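Local atomic coordinates of glutaconate CoA-transferase subunit A (Acidaminococcus fermentans, PDB entry 1POI), a protein that transfers the CoA moiety from acetyl-CoA to (R)-2-hydroxyglutarate and related acids such as glutaconate, a step in the breakdown of L-glutamate by the hydroxyglutarate pathway. Residues G48-A52 / I105-W109; R65-Y69 / L143-P147; T96-Y100 / G134-R140; W109-A113 / D199-A203. All coordinates share one frame; numbering follows the deposited sequence.

Contact 1 of 4, residues G48-A52 / I105-W109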
loop_
_atom_site.group_PDB
_atom_site.type_symbol
_atom_site.label_atom_id
_atom_site.label_comp_id
_atom_site.label_asym_id
_atom_site.label_seq_id
_atom_site.Cartn_x
_atom_site.Cartn_y
_atom_site.Cartn_z
ATOM N N GLY A 48 12.223 36.482 -11.208
ATOM C CA GLY A 48 12.143 35.044 -11.156
ATOM C C GLY A 48 12.026 34.423 -12.517
ATOM O O GLY A 48 11.847 35.115 -13.532
ATOM N N LEU A 49 12.219 33.111 -12.559
ATOM C CA LEU A 49 12.051 32.385 -13.809
ATOM C C LEU A 49 10.621 31.850 -13.713
ATOM O O LEU A 49 10.187 31.350 -12.658
ATOM C CB LEU A 49 13.021 31.210 -13.940
ATOM C CG LEU A 49 14.493 31.184 -13.510
ATOM C CD1 LEU A 49 15.168 30.165 -14.380
ATOM C CD2 LEU A 49 15.182 32.512 -13.657
ATOM N N GLY A 50 9.865 31.996 -14.790
ATOM C CA GLY A 50 8.501 31.513 -14.778
ATOM C C GLY A 50 8.359 30.003 -14.816
ATOM O O GLY A 50 7.665 29.426 -13.980
ATOM N N GLY A 51 9.094 29.357 -15.716
ATOM C CA GLY A 51 8.977 27.920 -15.877
ATOM C C GLY A 51 7.688 27.771 -16.651
ATOM O O GLY A 51 7.367 28.652 -17.452
ATOM N N ALA A 52 6.957 26.681 -16.450
ATOM C CA ALA A 52 5.665 26.505 -17.121
ATOM C C ALA A 52 4.696 27.243 -16.203
ATOM O O ALA A 52 4.093 26.658 -15.295
ATOM C CB ALA A 52 5.308 25.056 -17.217
ATOM N N ILE A 105 15.194 26.764 -19.203
ATOM C CA ILE A 105 14.727 27.170 -17.886
ATOM C C ILE A 105 14.737 26.013 -16.876
ATOM O O ILE A 105 15.192 26.162 -15.746
ATOM C CB ILE A 105 13.311 27.763 -17.958
ATOM C CG1 ILE A 105 13.326 29.082 -18.734
ATOM C CG2 ILE A 105 12.740 27.966 -16.528
ATOM C CD1 ILE A 105 13.625 30.288 -17.889
ATOM N N TYR A 106 14.189 24.865 -17.257
ATOM C CA TYR A 106 14.176 23.732 -16.336
ATOM C C TYR A 106 15.613 23.268 -16.099
ATOM O O TYR A 106 15.950 22.837 -15.005
ATOM C CB TYR A 106 13.223 22.625 -16.826
ATOM C CG TYR A 106 11.799 22.902 -16.403
ATOM C CD1 TYR A 106 11.369 22.557 -15.133
ATOM C CD2 TYR A 106 10.935 23.648 -17.212
ATOM C CE1 TYR A 106 10.128 22.961 -14.664
ATOM C CE2 TYR A 106 9.684 24.059 -16.762
ATOM C CZ TYR A 106 9.287 23.721 -15.483
ATOM O OH TYR A 106 8.082 24.178 -14.977
ATOM N N MET A 107 16.473 23.412 -17.103
ATOM C CA MET A 107 17.883 23.072 -16.926
ATOM C C MET A 107 18.504 24.052 -15.908
ATOM O O MET A 107 19.009 23.631 -14.863
ATOM C CB MET A 107 18.661 23.143 -18.252
ATOM C CG MET A 107 18.223 22.134 -19.295
ATOM S SD MET A 107 18.994 20.495 -19.295
ATOM C CE MET A 107 19.304 20.185 -17.564
ATOM N N MET A 108 18.422 25.350 -16.195
ATOM C CA MET A 108 18.959 26.388 -15.319
ATOM C C MET A 108 18.693 26.107 -13.853
ATOM O O MET A 108 19.594 26.167 -13.025
ATOM C CB MET A 108 18.403 27.757 -15.710
ATOM C CG MET A 108 18.912 28.229 -17.073
ATOM S SD MET A 108 18.198 29.764 -17.653
ATOM C CE MET A 108 18.231 30.730 -16.222
ATOM N N TRP A 109 17.458 25.777 -13.535
ATOM C CA TRP A 109 17.101 25.469 -12.169
ATOM C C TRP A 109 17.817 24.187 -11.772
ATOM O O TRP A 109 18.333 24.071 -10.662
ATOM C CB TRP A 109 15.588 25.267 -12.047
ATOM C CG TRP A 109 14.775 26.495 -11.766
ATOM C CD1 TRP A 109 15.122 27.529 -10.955
ATOM C CD2 TRP A 109 13.413 26.741 -12.169
ATOM N NE1 TRP A 109 14.060 28.393 -10.808
ATOM C CE2 TRP A 109 12.999 27.931 -11.544
ATOM C CE3 TRP A 109 12.505 26.062 -12.990
ATOM C CZ2 TRP A 109 11.711 28.462 -11.711
ATOM C CZ3 TRP A 109 11.222 26.595 -13.154
ATOM C CH2 TRP A 109 10.842 27.778 -12.517
#
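L49 lays its CD1 methyl over one face of the W109 indole, 4.2 Å from the centroid of the five-membered ring and 10° off its normal, the geometry of a CH-pi contact. The same methyl also meets the terminal carbons of two other side chains, CE of M108 at 3.6 Å and CD1 of I105 at 3.8 Å, so it sits among the M108 methyl, the I105 methyl and the indole face. With chi1 at -39°, CG of L49 stands beside its own backbone N, and the branch is directed at the helix. I105 CG2 lies against the same indole face as L49 CD1, so leucine and isoleucine share that side of W109. The backbone comes close at G51, whose CA is 3.8 Å from W109 CZ3 and also touches I105 CG2. A beta carbon on G51 would fall about 2.7 Å from W109 CZ3, and the positive phi of G51 by itself favours glycine. This is the glycine-rich turn at the C-terminal end of strand 46-49, in the parallel sheet of a Rossmann-like fold, and helix 102-114 packs against it. One polar bond crosses: A52 N donates to Y106 OH at 3.1 Å, nearly straight at 165°. That hydroxyl is also hydrogen-bonded to Q196, while W109 CZ3 sits over a face of the Y106 ring toward its rim. An alanine in place of W109 would probably open a gap beside L49 and G51 and take away the surface on which L49 CD1, I105 CG2 and the Y106 ring face rest. Farther out, L49 and I105 both touch I70 of strand 66-71, and W109 reaches A21 of strand 19-22.

Contact 2 of 4, residues R65-Y69 / L143-P147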
loop_
_atom_site.group_PDB
_atom_site.type_symbol
_atom_site.label_atom_id
_atom_site.label_comp_id
_atom_site.label_asym_id
_atom_site.label_seq_id
_atom_site.Cartn_x
_atom_site.Cartn_y
_atom_site.Cartn_z
ATOM N N ARG A 65 3.802 43.431 -9.429
ATOM C CA ARG A 65 4.818 42.989 -8.470
ATOM C C ARG A 65 6.082 42.371 -9.086
ATOM O O ARG A 65 6.876 41.773 -8.362
ATOM C CB ARG A 65 4.248 41.965 -7.482
ATOM C CG ARG A 65 2.908 42.290 -6.893
ATOM C CD ARG A 65 2.915 43.427 -5.915
ATOM N NE ARG A 65 1.547 43.709 -5.453
ATOM C CZ ARG A 65 1.071 43.364 -4.256
ATOM N NH1 ARG A 65 1.845 42.730 -3.390
ATOM N NH2 ARG A 65 -0.187 43.621 -3.924
ATOM N N VAL A 66 6.324 42.555 -10.372
ATOM C CA VAL A 66 7.490 41.934 -10.978
ATOM C C VAL A 66 8.390 42.936 -11.700
ATOM O O VAL A 66 7.956 43.628 -12.633
ATOM C CB VAL A 66 7.044 40.782 -11.922
ATOM C CG1 VAL A 66 8.220 40.186 -12.649
ATOM C CG2 VAL A 66 6.335 39.695 -11.118
ATOM N N LYS A 67 9.653 42.981 -11.263
ATOM C CA LYS A 67 10.678 43.897 -11.782
ATOM C C LYS A 67 11.213 43.373 -13.100
ATOM O O LYS A 67 11.312 44.096 -14.080
ATOM C CB LYS A 67 11.793 44.018 -10.735
ATOM C CG LYS A 67 12.786 45.156 -10.944
ATOM C CD LYS A 67 13.803 45.268 -9.791
ATOM C CE LYS A 67 14.834 44.133 -9.805
ATOM N NZ LYS A 67 15.997 44.359 -8.855
ATOM N N ALA A 68 11.531 42.087 -13.120
ATOM C CA ALA A 68 12.026 41.416 -14.314
ATOM C C ALA A 68 11.464 40.002 -14.244
ATOM O O ALA A 68 11.408 39.395 -13.158
ATOM C CB ALA A 68 13.536 41.380 -14.308
ATOM N N TYR A 69 11.054 39.481 -15.391
ATOM C CA TYR A 69 10.457 38.156 -15.471
ATOM C C TYR A 69 11.183 37.360 -16.548
ATOM O O TYR A 69 11.330 37.844 -17.684
ATOM C CB TYR A 69 8.981 38.341 -15.825
ATOM C CG TYR A 69 8.180 37.091 -16.049
ATOM C CD1 TYR A 69 7.976 36.157 -15.020
ATOM C CD2 TYR A 69 7.591 36.852 -17.293
ATOM C CE1 TYR A 69 7.196 35.017 -15.237
ATOM C CE2 TYR A 69 6.820 35.731 -17.516
ATOM C CZ TYR A 69 6.621 34.816 -16.494
ATOM O OH TYR A 69 5.831 33.721 -16.748
ATOM N N LEU A 143 20.244 46.522 -13.344
ATOM C CA LEU A 143 19.313 45.705 -12.556
ATOM C C LEU A 143 19.951 44.800 -11.532
ATOM O O LEU A 143 20.863 44.035 -11.838
ATOM C CB LEU A 143 18.467 44.815 -13.477
ATOM C CG LEU A 143 17.229 45.388 -14.143
ATOM C CD1 LEU A 143 16.634 44.364 -15.091
ATOM C CD2 LEU A 143 16.240 45.757 -13.060
ATOM N N ASP A 144 19.412 44.844 -10.324
ATOM C CA ASP A 144 19.882 43.988 -9.242
ATOM C C ASP A 144 19.114 42.690 -9.500
ATOM O O ASP A 144 17.989 42.732 -9.993
ATOM C CB ASP A 144 19.480 44.599 -7.889
ATOM C CG ASP A 144 20.269 44.028 -6.706
ATOM O OD1 ASP A 144 21.410 43.552 -6.890
ATOM O OD2 ASP A 144 19.746 44.084 -5.566
ATOM N N LYS A 145 19.755 41.553 -9.255
ATOM C CA LYS A 145 19.161 40.216 -9.437
ATOM C C LYS A 145 19.037 39.701 -10.882
ATOM O O LYS A 145 18.477 38.622 -11.096
ATOM C CB LYS A 145 17.803 40.080 -8.717
ATOM C CG LYS A 145 17.780 40.506 -7.257
ATOM C CD LYS A 145 18.571 39.560 -6.416
ATOM C CE LYS A 145 18.695 40.033 -4.992
ATOM N NZ LYS A 145 17.524 39.699 -4.142
ATOM N N VAL A 146 19.569 40.437 -11.859
ATOM C CA VAL A 146 19.515 39.987 -13.259
ATOM C C VAL A 146 20.913 39.949 -13.895
ATOM O O VAL A 146 21.668 40.923 -13.816
ATOM C CB VAL A 146 18.589 40.882 -14.125
ATOM C CG1 VAL A 146 18.623 40.446 -15.585
ATOM C CG2 VAL A 146 17.168 40.812 -13.608
ATOM N N PRO A 147 21.297 38.801 -14.483
ATOM C CA PRO A 147 22.597 38.616 -15.132
ATOM C C PRO A 147 22.876 39.744 -16.100
ATOM O O PRO A 147 21.943 40.287 -16.689
ATOM C CB PRO A 147 22.407 37.306 -15.875
ATOM C CG PRO A 147 21.593 36.539 -14.914
ATOM C CD PRO A 147 20.554 37.532 -14.461
#
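K67 starts its side chain with CG opposite the backbone N (chi1 -167°), runs straight to CD and then bends at chi3 (72°), which swings NZ to 2.8 Å from D144 O. The hydrogen bond does not use a carbonyl lone pair: the ammonium nitrogen stands above the carbonyl plane, 43° out of it. The D144 carboxylate is not in contact with the ammonium, OD2 of D144 lying 5.0 Å from K67 NZ; any attraction is at long range. The aliphatic part of the lysine is used as well, since CE of K67 packs on CD2 of L143 at 3.9 Å, the two side chains running alongside one another with opposite headings. The acceptor belongs to a type II beta turn from L143 to V146, with K145 at positive phi in its third position; D144 O lies on the middle peptide of the turn. Strand 66-71, an inner strand of the parallel sheet between 46-49 and 96-99, is approached in this way by the loop that follows helix 137-141. A second, apolar footing lies one residue on, where A68 CB meets V146 CG2 at 3.7 Å and both residues are buried. L143 CD1 is a looser neighbour of that A68 methyl at 4.4 Å, and L143 also touches T96 on the adjoining strand. T96 OG1 is hydrogen-bonded to K67 O, and K145 NZ forms a salt bridge with D173.

Contact 3 of 4, residues T96-Y100 / G134-R140; sequences TMEDY and GISKEVR
Strand 96-99 runs extended past the bend that leads into helix 137-141, and the backbones come so close that the CA atoms of E98 and G134 lie 4.3 Å apart. The first turn of that helix is capped by S136, whose side chain accepts from V139 N. The E98 carboxylate does most of the joining. Its CG is anti to the backbone N, and the bend at chi2 (50°) turns the carboxylate to the opposing loop. OE1 of E98 accepts from G134 N at 2.6 Å, and through its anti lone pair also from D99 N. OE2 of E98 uses its anti lone pair for R140 NH2 at 3.0 Å, a salt bridge with carboxylate and guanidinium only 10° from coplanar. I135 N donates to this same oxygen from well above the carboxylate plane, 3.1 Å from E98 OE2. With two donors from the two segments on each oxygen, and K150 NZ also on OE1, the carboxylate is held against rotation. One water donates to Y100 OH and accepts from R140 NH2. Beside the polar network, I135 CD1 packs on E98 CB at 3.7 Å, and I135 CG2 meets T96 CG2. The K150 carbonyl pairs with Y100 OH, while R140 NH1 reaches P147 O. Strand 96-99 is outermost in this chain's sheet, beside 66-71; M97 points the other way onto F86 and F90 of helix 84-92, and D99 OD2 forms a salt bridge with a basic side chain of the other kind of subunit.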
loop_
_atom_site.group_PDB
_atom_site.type_symbol
_atom_site.label_atom_id
_atom_site.label_comp_id
_atom_site.label_asym_id
_atom_site.label_seq_id
_atom_site.Cartn_x
_atom_site.Cartn_y
_atom_site.Cartn_z
ATOM N N THR A 96 9.511 44.182 -17.585
ATOM C CA THR A 96 10.882 43.866 -18.030
ATOM C C THR A 96 10.876 42.347 -18.200
ATOM O O THR A 96 10.718 41.613 -17.214
ATOM C CB THR A 96 11.975 44.194 -16.937
ATOM O OG1 THR A 96 11.748 45.477 -16.336
ATOM C CG2 THR A 96 13.352 44.194 -17.560
ATOM N N MET A 97 11.148 41.859 -19.400
ATOM C CA MET A 97 11.087 40.412 -19.602
ATOM C C MET A 97 12.061 39.775 -20.584
ATOM O O MET A 97 12.269 40.278 -21.692
ATOM C CB MET A 97 9.664 40.038 -20.039
ATOM C CG MET A 97 9.446 38.562 -20.317
ATOM S SD MET A 97 7.842 38.256 -20.982
ATOM C CE MET A 97 8.266 38.181 -22.673
ATOM N N GLU A 98 12.585 38.616 -20.200
ATOM C CA GLU A 98 13.506 37.867 -21.055
ATOM C C GLU A 98 12.833 36.552 -21.473
ATOM O O GLU A 98 12.006 36.008 -20.747
ATOM C CB GLU A 98 14.815 37.564 -20.309
ATOM C CG GLU A 98 15.935 37.050 -21.191
ATOM C CD GLU A 98 16.172 37.906 -22.440
ATOM O OE1 GLU A 98 15.464 37.709 -23.441
ATOM O OE2 GLU A 98 17.073 38.767 -22.443
ATOM N N ASP A 99 13.176 36.067 -22.655
ATOM C CA ASP A 99 12.651 34.818 -23.171
ATOM C C ASP A 99 13.759 33.812 -23.360
ATOM O O ASP A 99 14.732 34.082 -24.067
ATOM C CB ASP A 99 12.053 35.008 -24.564
ATOM C CG ASP A 99 10.590 35.325 -24.542
ATOM O OD1 ASP A 99 9.829 34.693 -23.759
ATOM O OD2 ASP A 99 10.214 36.211 -25.337
ATOM N N TYR A 100 13.585 32.647 -22.758
ATOM C CA TYR A 100 14.499 31.516 -22.922
ATOM C C TYR A 100 13.549 30.373 -23.312
ATOM O O TYR A 100 12.338 30.446 -23.066
ATOM C CB TYR A 100 15.203 31.121 -21.603
ATOM C CG TYR A 100 16.369 31.995 -21.164
ATOM C CD1 TYR A 100 17.569 32.023 -21.883
ATOM C CD2 TYR A 100 16.278 32.781 -20.023
ATOM C CE1 TYR A 100 18.644 32.815 -21.470
ATOM C CE2 TYR A 100 17.346 33.573 -19.610
ATOM C CZ TYR A 100 18.519 33.586 -20.335
ATOM O OH TYR A 100 19.550 34.387 -19.914
ATOM N N GLY A 134 15.706 40.060 -24.573
ATOM C CA GLY A 134 14.503 40.715 -24.091
ATOM C C GLY A 134 14.945 41.882 -23.242
ATOM O O GLY A 134 14.469 42.996 -23.400
ATOM N N ILE A 135 15.848 41.591 -22.312
ATOM C CA ILE A 135 16.428 42.591 -21.424
ATOM C C ILE A 135 17.814 42.833 -21.998
ATOM O O ILE A 135 18.622 41.916 -22.091
ATOM C CB ILE A 135 16.554 42.052 -19.998
ATOM C CG1 ILE A 135 15.292 41.250 -19.656
ATOM C CG2 ILE A 135 16.778 43.220 -19.033
ATOM C CD1 ILE A 135 15.251 40.658 -18.266
ATOM N N SER A 136 18.034 44.028 -22.516
ATOM C CA SER A 136 19.316 44.378 -23.105
ATOM C C SER A 136 20.467 44.399 -22.078
ATOM O O SER A 136 20.255 44.511 -20.858
ATOM C CB SER A 136 19.204 45.742 -23.765
ATOM O OG SER A 136 18.883 46.724 -22.789
ATOM N N LYS A 137 21.691 44.303 -22.587
ATOM C CA LYS A 137 22.870 44.336 -21.736
ATOM C C LYS A 137 22.819 45.650 -20.969
ATOM O O LYS A 137 23.080 45.682 -19.772
ATOM C CB LYS A 137 24.151 44.221 -22.589
ATOM C CG LYS A 137 25.425 44.751 -21.934
ATOM C CD LYS A 137 25.805 43.999 -20.680
ATOM C CE LYS A 137 26.447 42.696 -21.041
ATOM N NZ LYS A 137 27.645 42.903 -21.878
ATOM N N GLU A 138 22.366 46.701 -21.649
ATOM C CA GLU A 138 22.256 48.028 -21.061
ATOM C C GLU A 138 21.290 48.064 -19.889
ATOM O O GLU A 138 21.586 48.653 -18.850
ATOM C CB GLU A 138 21.866 49.063 -22.117
ATOM C CG GLU A 138 21.810 50.489 -21.576
ATOM C CD GLU A 138 21.613 51.549 -22.663
ATOM O OE1 GLU A 138 22.274 51.451 -23.729
ATOM O OE2 GLU A 138 20.814 52.491 -22.435
ATOM N N VAL A 139 20.135 47.441 -20.039
ATOM C CA VAL A 139 19.193 47.427 -18.944
ATOM C C VAL A 139 19.607 46.419 -17.893
ATOM O O VAL A 139 19.456 46.677 -16.719
ATOM C CB VAL A 139 17.743 47.173 -19.439
ATOM C CG1 VAL A 139 16.828 46.769 -18.277
ATOM C CG2 VAL A 139 17.204 48.440 -20.115
ATOM N N ARG A 140 20.161 45.286 -18.302
ATOM C CA ARG A 140 20.586 44.248 -17.353
ATOM C C ARG A 140 21.603 44.763 -16.337
ATOM O O ARG A 140 21.543 44.405 -15.144
ATOM C CB ARG A 140 21.177 43.047 -18.098
ATOM C CG ARG A 140 20.139 42.107 -18.699
ATOM C CD ARG A 140 20.771 41.181 -19.734
ATOM N NE ARG A 140 19.850 40.139 -20.172
ATOM C CZ ARG A 140 19.475 39.107 -19.418
ATOM N NH1 ARG A 140 19.933 38.956 -18.177
ATOM N NH2 ARG A 140 18.609 38.228 -19.899
HETATM O O HOH W 1 18.884 36.027 -17.679
#

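Contact 4 of 4, residues W109-A113 / D199-A203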
loop_
_atom_site.group_PDB
_atom_site.type_symbol
_atom_site.label_atom_id
_atom_site.label_comp_id
_atom_site.label_asym_id
_atom_site.label_seq_id
_atom_site.Cartn_x
_atom_site.Cartn_y
_atom_site.Cartn_z
ATOM N N TRP A 109 17.458 25.777 -13.535
ATOM C CA TRP A 109 17.101 25.469 -12.169
ATOM C C TRP A 109 17.817 24.187 -11.772
ATOM O O TRP A 109 18.333 24.071 -10.662
ATOM C CB TRP A 109 15.588 25.267 -12.047
ATOM C CG TRP A 109 14.775 26.495 -11.766
ATOM C CD1 TRP A 109 15.122 27.529 -10.955
ATOM C CD2 TRP A 109 13.413 26.741 -12.169
ATOM N NE1 TRP A 109 14.060 28.393 -10.808
ATOM C CE2 TRP A 109 12.999 27.931 -11.544
ATOM C CE3 TRP A 109 12.505 26.062 -12.990
ATOM C CZ2 TRP A 109 11.711 28.462 -11.711
ATOM C CZ3 TRP A 109 11.222 26.595 -13.154
ATOM C CH2 TRP A 109 10.842 27.778 -12.517
ATOM N N HIS A 110 17.873 23.212 -12.674
ATOM C CA HIS A 110 18.526 21.960 -12.325
ATOM C C HIS A 110 20.021 22.155 -12.037
ATOM O O HIS A 110 20.513 21.727 -10.980
ATOM C CB HIS A 110 18.261 20.870 -13.374
ATOM C CG HIS A 110 18.648 19.497 -12.919
ATOM N ND1 HIS A 110 19.399 18.641 -13.694
ATOM C CD2 HIS A 110 18.445 18.858 -11.743
ATOM C CE1 HIS A 110 19.643 17.534 -13.018
ATOM N NE2 HIS A 110 19.075 17.639 -11.829
ATOM N N ALA A 111 20.726 22.816 -12.950
ATOM C CA ALA A 111 22.140 23.122 -12.776
ATOM C C ALA A 111 22.365 23.866 -11.461
ATOM O O ALA A 111 23.403 23.704 -10.825
ATOM C CB ALA A 111 22.624 23.952 -13.895
ATOM N N ALA A 112 21.400 24.676 -11.040
ATOM C CA ALA A 112 21.532 25.398 -9.773
ATOM C C ALA A 112 21.480 24.419 -8.605
ATOM O O ALA A 112 22.312 24.458 -7.704
ATOM C CB ALA A 112 20.443 26.462 -9.633
ATOM N N ALA A 113 20.506 23.521 -8.631
ATOM C CA ALA A 113 20.384 22.540 -7.566
ATOM C C ALA A 113 21.653 21.702 -7.529
ATOM O O ALA A 113 22.075 21.247 -6.466
ATOM C CB ALA A 113 19.173 21.664 -7.801
ATOM N N ASP A 199 14.366 20.701 -7.288
ATOM C CA ASP A 199 15.505 21.504 -7.702
ATOM C C ASP A 199 15.468 22.857 -6.977
ATOM O O ASP A 199 16.400 23.217 -6.275
ATOM C CB ASP A 199 15.442 21.785 -9.205
ATOM C CG ASP A 199 16.002 20.656 -10.057
ATOM O OD1 ASP A 199 16.660 19.713 -9.543
ATOM O OD2 ASP A 199 15.804 20.744 -11.286
ATOM N N ILE A 200 14.389 23.608 -7.151
ATOM C CA ILE A 200 14.270 24.918 -6.516
ATOM C C ILE A 200 14.245 24.914 -4.976
ATOM O O ILE A 200 14.456 25.963 -4.359
ATOM C CB ILE A 200 13.090 25.741 -7.109
ATOM C CG1 ILE A 200 11.724 25.128 -6.745
ATOM C CG2 ILE A 200 13.217 25.756 -8.597
ATOM C CD1 ILE A 200 10.512 25.948 -7.191
ATOM N N ALA A 201 13.993 23.760 -4.353
ATOM C CA ALA A 201 14.008 23.676 -2.871
ATOM C C ALA A 201 15.428 23.312 -2.410
ATOM O O ALA A 201 15.698 23.249 -1.211
ATOM C CB ALA A 201 13.031 22.618 -2.358
ATOM N N GLU A 202 16.268 22.910 -3.362
ATOM C CA GLU A 202 17.640 22.573 -3.076
ATOM C C GLU A 202 18.461 23.835 -3.348
ATOM O O GLU A 202 19.349 24.185 -2.561
ATOM C CB GLU A 202 18.130 21.411 -3.954
ATOM C CG GLU A 202 19.607 21.077 -3.734
ATOM C CD GLU A 202 20.011 19.659 -4.148
ATOM O OE1 GLU A 202 19.737 19.251 -5.296
ATOM O OE2 GLU A 202 20.634 18.957 -3.324
ATOM N N ALA A 203 18.142 24.512 -4.453
ATOM C CA ALA A 203 18.818 25.735 -4.858
ATOM C C ALA A 203 18.540 26.918 -3.952
ATOM O O ALA A 203 19.455 27.456 -3.346
ATOM C CB ALA A 203 18.466 26.093 -6.275
#
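I200 presses its CG2 methyl on the W109 face opposite the one that receives L49, 3.4 Å from the centroid of the five-membered ring and 5° off the normal, a close CH-pi contact. The isoleucine reaches it with CG1 between backbone N and carbonyl carbon (chi1 68°), which leaves CG2 beside the N and over the indole. Further apolar packing involves small residues: A112 CB touches A203 CB at 3.9 Å, and the A113 and A203 CA atoms are only 4.5 Å apart. Alanines at this point let the segments 109-113 and 199-203 approach to 8.0 Å between their axes, at 44°. D199 brings oxygens against C-H groups, not donors: its OD1 lies in the plane of the H110 ring, at the edge, 3.0 Å from CD2 of H110, and OD2 faces H110 CB. D199 O accepts from both E202 N and A203 N of its own helix, and A113 CB leans on it at 3.5 Å. E202 OE1 approaches A113 O at 3.3 Å, but both are acceptors and no bond forms. D199 OD1 has its strongest partner in a basic side chain of the other kind of subunit, so an alanine here would probably leave that basic side chain without its carboxylate mate and take away the oxygen at the H110 ring edge. Helix 197-203 thus lies beside helix 102-114 on one side of the parallel sheet, where W109 and I200 both touch A21 of strand 19-22 and I200 also meets A175 and I177 of strand 174-179; H110 meets its counterpart in a second copy of this protein.

In the fold
From the N terminus, contact 1 closes the first loop, from the end of strand 46-49 to helix 102-114. Contact 2 opens inside that loop, on strand 66-71, and closes beyond it at 143-147, so the two cross. Contact 3, joining strand 96-99 to the start of helix 137-141, is nested within contact 2 and also crosses contact 1; T96 O and Y69 N tie it to contact 2 as neighbouring strands. Contact 4 begins at W109, where contact 1 ends, and carries helix 102-114 on to helix 197-203, crossing contacts 2 and 3 without touching them. Together they link one edge of the parallel sheet to its middle.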